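Local coordinates for protein L-rhamnose mutarotase (PDB 6HHN) that catalyses the interconversion of the alpha and beta anomers of L-rhamnose during breakdown of the algal polysaccharide ulvan, at residues Y29-L43 / N81-M95. Sequence-based numbering, arbitrary orientation. Where two conformers were deposited one is given.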
loop_
_atom_site.group_PDB
_atom_site.type_symbol
_atom_site.label_atom_id
_atom_site.label_comp_id
_atom_site.label_asym_id
_atom_site.label_seq_id
_atom_site.Cartn_x
_atom_site.Cartn_y
_atom_site.Cartn_z
ATOM N N TYR A 29 15.356 8.454 -5.976
ATOM C CA TYR A 29 14.768 7.158 -5.662
ATOM C C TYR A 29 14.169 6.531 -6.908
ATOM O O TYR A 29 14.407 5.351 -7.215
ATOM C CB TYR A 29 13.710 7.348 -4.564
ATOM C CG TYR A 29 13.132 6.044 -4.074
ATOM C CD1 TYR A 29 13.747 5.332 -3.068
ATOM C CD2 TYR A 29 11.978 5.518 -4.633
ATOM C CE1 TYR A 29 13.250 4.129 -2.645
ATOM C CE2 TYR A 29 11.476 4.325 -4.208
ATOM C CZ TYR A 29 12.099 3.640 -3.202
ATOM O OH TYR A 29 11.584 2.439 -2.762
ATOM N N LYS A 30 13.389 7.316 -7.653
ATOM C CA LYS A 30 12.724 6.787 -8.834
ATOM C C LYS A 30 13.732 6.391 -9.905
ATOM O O LYS A 30 13.609 5.321 -10.521
ATOM C CB LYS A 30 11.733 7.815 -9.376
ATOM C CG LYS A 30 10.992 7.334 -10.608
ATOM C CD LYS A 30 9.591 7.933 -10.693
ATOM C CE LYS A 30 8.879 7.526 -11.978
ATOM N NZ LYS A 30 9.756 6.768 -12.927
ATOM N N GLU A 31 14.740 7.231 -10.145
ATOM C CA GLU A 31 15.729 6.913 -11.172
ATOM C C GLU A 31 16.509 5.649 -10.821
ATOM O O GLU A 31 16.755 4.799 -11.688
ATOM C CB GLU A 31 16.679 8.095 -11.360
ATOM C CG GLU A 31 15.973 9.337 -11.870
ATOM C CD GLU A 31 16.858 10.565 -11.859
ATOM O OE1 GLU A 31 18.019 10.460 -11.407
ATOM O OE2 GLU A 31 16.385 11.637 -12.301
ATOM N N ARG A 32 16.911 5.504 -9.552
ATOM C CA ARG A 32 17.649 4.304 -9.162
ATOM C C ARG A 32 16.779 3.061 -9.299
ATOM O O ARG A 32 17.278 1.986 -9.671
ATOM C CB ARG A 32 18.193 4.459 -7.742
ATOM C CG ARG A 32 19.277 5.514 -7.604
ATOM C CD ARG A 32 19.870 5.594 -6.194
ATOM N NE ARG A 32 20.549 6.880 -5.958
ATOM C CZ ARG A 32 21.147 7.229 -4.815
ATOM N NH1 ARG A 32 21.181 6.388 -3.792
ATOM N NH2 ARG A 32 21.710 8.429 -4.694
ATOM N N HIS A 33 15.475 3.179 -9.012
ATOM C CA HIS A 33 14.600 2.020 -9.144
ATOM C C HIS A 33 14.277 1.703 -10.594
ATOM O O HIS A 33 14.074 0.529 -10.932
ATOM C CB HIS A 33 13.341 2.200 -8.280
ATOM C CG HIS A 33 13.627 1.990 -6.835
ATOM N ND1 HIS A 33 13.354 0.805 -6.177
ATOM C CD2 HIS A 33 14.281 2.776 -5.948
ATOM C CE1 HIS A 33 13.802 0.884 -4.936
ATOM N NE2 HIS A 33 14.367 2.069 -4.772
ATOM N N ASP A 34 14.246 2.716 -11.463
ATOM C CA ASP A 34 14.127 2.460 -12.893
ATOM C C ASP A 34 15.316 1.646 -13.395
ATOM O O ASP A 34 15.207 0.943 -14.409
ATOM C CB ASP A 34 14.064 3.781 -13.671
ATOM C CG ASP A 34 12.732 4.517 -13.514
ATOM O OD1 ASP A 34 11.752 3.942 -12.986
ATOM O OD2 ASP A 34 12.674 5.690 -13.936
ATOM N N GLN A 35 16.457 1.745 -12.706
ATOM C CA GLN A 35 17.681 1.026 -13.050
ATOM C C GLN A 35 18.004 -0.074 -12.040
ATOM O O GLN A 35 19.177 -0.432 -11.848
ATOM C CB GLN A 35 18.858 1.997 -13.148
ATOM C CG GLN A 35 18.649 3.146 -14.112
ATOM C CD GLN A 35 18.341 2.678 -15.517
ATOM O OE1 GLN A 35 18.971 1.746 -16.027
ATOM N NE2 GLN A 35 17.363 3.315 -16.152
ATOM N N LEU A 36 16.976 -0.624 -11.394
ATOM C CA LEU A 36 17.175 -1.681 -10.409
ATOM C C LEU A 36 17.993 -2.802 -11.017
ATOM O O LEU A 36 17.740 -3.228 -12.145
ATOM C CB LEU A 36 15.823 -2.237 -9.965
ATOM C CG LEU A 36 15.862 -3.346 -8.904
ATOM C CD1 LEU A 36 16.238 -2.748 -7.566
ATOM C CD2 LEU A 36 14.552 -4.081 -8.807
ATOM N N TRP A 37 18.993 -3.267 -10.277
ATOM C CA TRP A 37 19.915 -4.246 -10.833
ATOM C C TRP A 37 19.168 -5.509 -11.236
ATOM O O TRP A 37 18.354 -6.017 -10.442
ATOM C CB TRP A 37 20.988 -4.611 -9.812
ATOM C CG TRP A 37 21.739 -3.448 -9.273
ATOM C CD1 TRP A 37 21.927 -2.239 -9.871
ATOM C CD2 TRP A 37 22.382 -3.380 -8.001
ATOM N NE1 TRP A 37 22.675 -1.420 -9.048
ATOM C CE2 TRP A 37 22.972 -2.107 -7.902
ATOM C CE3 TRP A 37 22.561 -4.293 -6.960
ATOM C CZ2 TRP A 37 23.674 -1.698 -6.766
ATOM C CZ3 TRP A 37 23.276 -3.899 -5.850
ATOM C CH2 TRP A 37 23.823 -2.608 -5.762
ATOM N N PRO A 38 19.424 -6.064 -12.409
ATOM C CA PRO A 38 18.787 -7.333 -12.771
ATOM C C PRO A 38 19.083 -8.462 -11.806
ATOM O O PRO A 38 18.238 -9.357 -11.623
ATOM C CB PRO A 38 19.314 -7.613 -14.183
ATOM C CG PRO A 38 20.487 -6.797 -14.363
ATOM C CD PRO A 38 20.351 -5.581 -13.448
ATOM N N GLU A 39 20.253 -8.431 -11.161
ATOM C CA GLU A 39 20.569 -9.442 -10.160
ATOM C C GLU A 39 19.555 -9.417 -9.024
ATOM O O GLU A 39 19.143 -10.469 -8.524
ATOM C CB GLU A 39 21.959 -9.194 -9.572
ATOM C CG GLU A 39 23.131 -9.421 -10.513
ATOM C CD GLU A 39 23.434 -8.280 -11.461
ATOM O OE1 GLU A 39 22.733 -7.246 -11.425
ATOM O OE2 GLU A 39 24.416 -8.404 -12.246
ATOM N N LEU A 40 19.166 -8.216 -8.582
ATOM C CA LEU A 40 18.226 -8.087 -7.482
ATOM C C LEU A 40 16.827 -8.511 -7.903
ATOM O O LEU A 40 16.119 -9.182 -7.143
ATOM C CB LEU A 40 18.265 -6.648 -6.954
ATOM C CG LEU A 40 17.386 -6.340 -5.737
ATOM C CD1 LEU A 40 17.692 -7.306 -4.601
ATOM C CD2 LEU A 40 17.613 -4.910 -5.307
ATOM N N LYS A 41 16.408 -8.144 -9.116
ATOM C CA LYS A 41 15.097 -8.578 -9.591
ATOM C C LYS A 41 15.022 -10.100 -9.610
ATOM O O LYS A 41 14.052 -10.697 -9.121
ATOM C CB LYS A 41 14.819 -8.007 -10.982
ATOM C CG LYS A 41 14.628 -6.495 -11.029
ATOM C CD LYS A 41 14.243 -6.047 -12.438
ATOM C CE LYS A 41 14.496 -4.564 -12.654
ATOM N NZ LYS A 41 14.054 -4.121 -14.011
ATOM N N GLN A 42 16.058 -10.752 -10.150
ATOM C CA GLN A 42 16.048 -12.206 -10.200
ATOM C C GLN A 42 16.069 -12.817 -8.803
ATOM O O GLN A 42 15.374 -13.800 -8.554
ATOM C CB GLN A 42 17.210 -12.736 -11.038
ATOM C CG GLN A 42 17.094 -14.214 -11.310
ATOM C CD GLN A 42 15.814 -14.544 -12.039
ATOM O OE1 GLN A 42 15.521 -13.970 -13.093
ATOM N NE2 GLN A 42 15.026 -15.447 -11.470
ATOM N N LEU A 43 16.866 -12.261 -7.876
ATOM C CA LEU A 43 16.865 -12.815 -6.526
ATOM C C LEU A 43 15.487 -12.710 -5.888
ATOM O O LEU A 43 15.039 -13.630 -5.195
ATOM C CB LEU A 43 17.858 -12.083 -5.639
ATOM C CG LEU A 43 19.311 -12.512 -5.767
ATOM C CD1 LEU A 43 20.221 -11.503 -5.080
ATOM C CD2 LEU A 43 19.471 -13.904 -5.167
ATOM N N ASN A 81 21.770 -11.825 2.042
ATOM C CA ASN A 81 22.291 -11.981 0.696
ATOM C C ASN A 81 23.198 -10.811 0.341
ATOM O O ASN A 81 22.857 -9.652 0.594
ATOM C CB ASN A 81 21.126 -12.072 -0.285
ATOM C CG ASN A 81 21.589 -12.121 -1.711
ATOM O OD1 ASN A 81 21.854 -11.083 -2.314
ATOM N ND2 ASN A 81 21.687 -13.333 -2.272
ATOM N N GLU A 82 24.343 -11.119 -0.279
ATOM C CA GLU A 82 25.358 -10.102 -0.554
ATOM C C GLU A 82 24.846 -9.025 -1.507
ATOM O O GLU A 82 25.206 -7.842 -1.374
ATOM C CB GLU A 82 26.609 -10.786 -1.121
ATOM C CG GLU A 82 27.713 -9.851 -1.582
ATOM C CD GLU A 82 28.927 -10.586 -2.150
ATOM O OE1 GLU A 82 30.060 -10.085 -1.975
ATOM O OE2 GLU A 82 28.749 -11.665 -2.768
ATOM N N ILE A 83 24.031 -9.403 -2.487
ATOM C CA ILE A 83 23.540 -8.420 -3.443
ATOM C C ILE A 83 22.523 -7.492 -2.792
ATOM O O ILE A 83 22.502 -6.282 -3.067
ATOM C CB ILE A 83 22.963 -9.114 -4.684
ATOM C CG1 ILE A 83 24.068 -9.930 -5.404
ATOM C CG2 ILE A 83 22.395 -8.116 -5.643
ATOM C CD1 ILE A 83 23.610 -10.898 -6.488
ATOM N N VAL A 84 21.645 -8.037 -1.944
ATOM C CA VAL A 84 20.699 -7.198 -1.205
ATOM C C VAL A 84 21.457 -6.195 -0.353
ATOM O O VAL A 84 21.114 -5.008 -0.306
ATOM C CB VAL A 84 19.756 -8.081 -0.369
ATOM C CG1 VAL A 84 18.940 -7.224 0.588
ATOM C CG2 VAL A 84 18.864 -8.912 -1.285
ATOM N N LYS A 85 22.501 -6.650 0.341
ATOM C CA LYS A 85 23.257 -5.742 1.191
ATOM C C LYS A 85 23.945 -4.664 0.366
ATOM O O LYS A 85 24.024 -3.503 0.793
ATOM C CB LYS A 85 24.265 -6.520 2.027
ATOM C CG LYS A 85 23.612 -7.403 3.087
ATOM C CD LYS A 85 24.655 -8.066 3.985
ATOM C CE LYS A 85 24.936 -9.486 3.578
ATOM N NZ LYS A 85 25.986 -10.090 4.442
ATOM N N LYS A 86 24.442 -5.024 -0.829
ATOM C CA LYS A 86 25.013 -4.017 -1.717
ATOM C C LYS A 86 23.970 -3.004 -2.163
ATOM O O LYS A 86 24.270 -1.812 -2.288
ATOM C CB LYS A 86 25.672 -4.687 -2.928
ATOM C CG LYS A 86 27.010 -5.308 -2.629
ATOM C CD LYS A 86 27.440 -6.183 -3.783
ATOM C CE LYS A 86 28.818 -6.780 -3.556
ATOM N NZ LYS A 86 29.866 -5.733 -3.625
ATOM N N TRP A 87 22.732 -3.461 -2.414
ATOM C CA TRP A 87 21.660 -2.533 -2.775
ATOM C C TRP A 87 21.356 -1.579 -1.616
ATOM O O TRP A 87 21.229 -0.369 -1.817
ATOM C CB TRP A 87 20.397 -3.315 -3.200
ATOM C CG TRP A 87 19.276 -2.395 -3.613
ATOM C CD1 TRP A 87 18.153 -2.106 -2.897
ATOM C CD2 TRP A 87 19.187 -1.648 -4.824
ATOM N NE1 TRP A 87 17.355 -1.218 -3.595
ATOM C CE2 TRP A 87 17.968 -0.925 -4.783
ATOM C CE3 TRP A 87 20.007 -1.527 -5.953
ATOM C CZ2 TRP A 87 17.568 -0.078 -5.815
ATOM C CZ3 TRP A 87 19.594 -0.703 -6.987
ATOM C CH2 TRP A 87 18.392 0.028 -6.897
ATOM N N TRP A 88 21.271 -2.103 -0.406
ATOM C CA TRP A 88 21.081 -1.236 0.754
ATOM C C TRP A 88 22.190 -0.193 0.836
ATOM O O TRP A 88 21.927 1.002 1.067
ATOM C CB TRP A 88 21.063 -2.088 2.009
ATOM C CG TRP A 88 19.863 -2.954 2.162
ATOM C CD1 TRP A 88 18.691 -2.884 1.464
ATOM C CD2 TRP A 88 19.726 -4.041 3.075
ATOM N NE1 TRP A 88 17.818 -3.852 1.913
ATOM C CE2 TRP A 88 18.439 -4.576 2.900
ATOM C CE3 TRP A 88 20.564 -4.599 4.040
ATOM C CZ2 TRP A 88 17.977 -5.650 3.648
ATOM C CZ3 TRP A 88 20.110 -5.674 4.772
ATOM C CH2 TRP A 88 18.829 -6.186 4.575
ATOM N N ASP A 89 23.446 -0.617 0.682
ATOM C CA ASP A 89 24.541 0.349 0.743
ATOM C C ASP A 89 24.381 1.423 -0.333
ATOM O O ASP A 89 24.641 2.609 -0.100
ATOM C CB ASP A 89 25.877 -0.364 0.520
ATOM C CG ASP A 89 26.288 -1.306 1.662
ATOM O OD1 ASP A 89 25.729 -1.246 2.771
ATOM O OD2 ASP A 89 27.212 -2.130 1.430
ATOM N N PHE A 90 24.010 1.017 -1.553
ATOM C CA PHE A 90 23.852 1.950 -2.669
ATOM C C PHE A 90 22.765 2.980 -2.408
ATOM O O PHE A 90 22.891 4.134 -2.839
ATOM C CB PHE A 90 23.555 1.102 -3.905
ATOM C CG PHE A 90 23.276 1.858 -5.160
ATOM C CD1 PHE A 90 24.242 2.603 -5.786
ATOM C CD2 PHE A 90 22.034 1.737 -5.777
ATOM C CE1 PHE A 90 23.985 3.269 -6.970
ATOM C CE2 PHE A 90 21.771 2.380 -6.964
ATOM C CZ PHE A 90 22.746 3.150 -7.569
ATOM N N MET A 91 21.707 2.599 -1.691
ATOM C CA MET A 91 20.552 3.445 -1.462
ATOM C C MET A 91 20.632 4.252 -0.167
ATOM O O MET A 91 19.727 5.055 0.097
ATOM C CB MET A 91 19.291 2.570 -1.420
ATOM C CG MET A 91 18.926 1.935 -2.758
ATOM S SD MET A 91 18.566 3.134 -4.030
ATOM C CE MET A 91 17.215 3.998 -3.250
ATOM N N ALA A 92 21.661 4.062 0.651
ATOM C CA ALA A 92 21.601 4.490 2.044
ATOM C C ALA A 92 21.643 6.004 2.216
ATOM O O ALA A 92 21.244 6.490 3.271
ATOM C CB ALA A 92 22.754 3.857 2.821
ATOM N N ASP A 93 22.103 6.739 1.208
ATOM C CA ASP A 93 22.193 8.190 1.315
ATOM C C ASP A 93 20.848 8.877 1.176
ATOM O O ASP A 93 20.711 10.027 1.623
ATOM C CB ASP A 93 23.145 8.751 0.249
ATOM C CG ASP A 93 22.787 8.312 -1.196
ATOM O OD1 ASP A 93 22.202 7.222 -1.409
ATOM O OD2 ASP A 93 23.123 9.060 -2.138
ATOM N N ILE A 94 19.856 8.234 0.565
ATOM C CA ILE A 94 18.573 8.889 0.313
ATOM C C ILE A 94 17.422 8.268 1.073
ATOM O O ILE A 94 16.304 8.788 0.993
ATOM C CB ILE A 94 18.260 8.987 -1.191
ATOM C CG1 ILE A 94 18.043 7.604 -1.783
ATOM C CG2 ILE A 94 19.406 9.745 -1.890
ATOM C CD1 ILE A 94 17.733 7.651 -3.274
ATOM N N MET A 95 17.636 7.166 1.787
ATOM C CA MET A 95 16.618 6.494 2.581
ATOM C C MET A 95 16.931 6.651 4.066
ATOM O O MET A 95 18.085 6.826 4.454
ATOM C CB MET A 95 16.601 4.976 2.278
ATOM C CG MET A 95 16.357 4.587 0.840
ATOM S SD MET A 95 14.628 4.727 0.406
ATOM C CE MET A 95 13.907 3.383 1.369
HETATM O O HOH W 1 15.495 1.053 -1.884
#
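Trp87 pushes its indole into the break between helices 29-34 and 38-46, where its edge meets the rings of Trp37 and His33. The edge of its six-membered ring meets the face of Trp37 in a T-shaped pair, planes 88° apart, with Trp87 CE3 3.6 Å from Trp37 CE2. Another part of that edge, at CZ2, points at the face of His33, again perpendicular. Phe90 lies obliquely against the far end of the Trp37 indole.

CH-pi contacts fix one face of Trp87. Leu36 CD1 sits 3.6 Å from the centroid of the six-membered ring, and Leu40 CD2 covers the five-membered ring; Met91 CG, from its own helix, backs the opposite face. Trp87 reaches this slot because its CG is anti to the backbone N (chi1 -179°).

The two terminal nitrogens of Arg32 each take one oxygen of Asp93 through nearly straight bonds, NH1 to OD1 at 2.7 Å and NH2 to OD2 at 3.0 Å, guanidinium and carboxylate almost coplanar. Ile94 CD1 covers one guanidinium face, while Arg32 CD packs 3.5 Å from Met91 SD. A leucine in place of Arg32 would probably leave the Asp93 carboxylate without its charge partner and both bonds unmade.

In the conformer given, Met95 SD lies obliquely beside the Tyr29 ring, a Met-aromatic contact, and the Met91 CE methyl touches both Tyr29 and the edge of His33. At the start of helix 82-91, Asn81 OD1 caps Val84 N, and Leu43 CD1 packs against Ile83.

One water lies 3.3 Å from His33 NE2 and more weakly accepts from Trp87 NE1. His33 is probably the proton donor, and Tyr29 and Trp87 probably bind substrate, as in related mutarotases, so these helices, packed beside the antiparallel sheet of a dimeric alpha-beta barrel fold, probably form one wall of the rhamnose pocket.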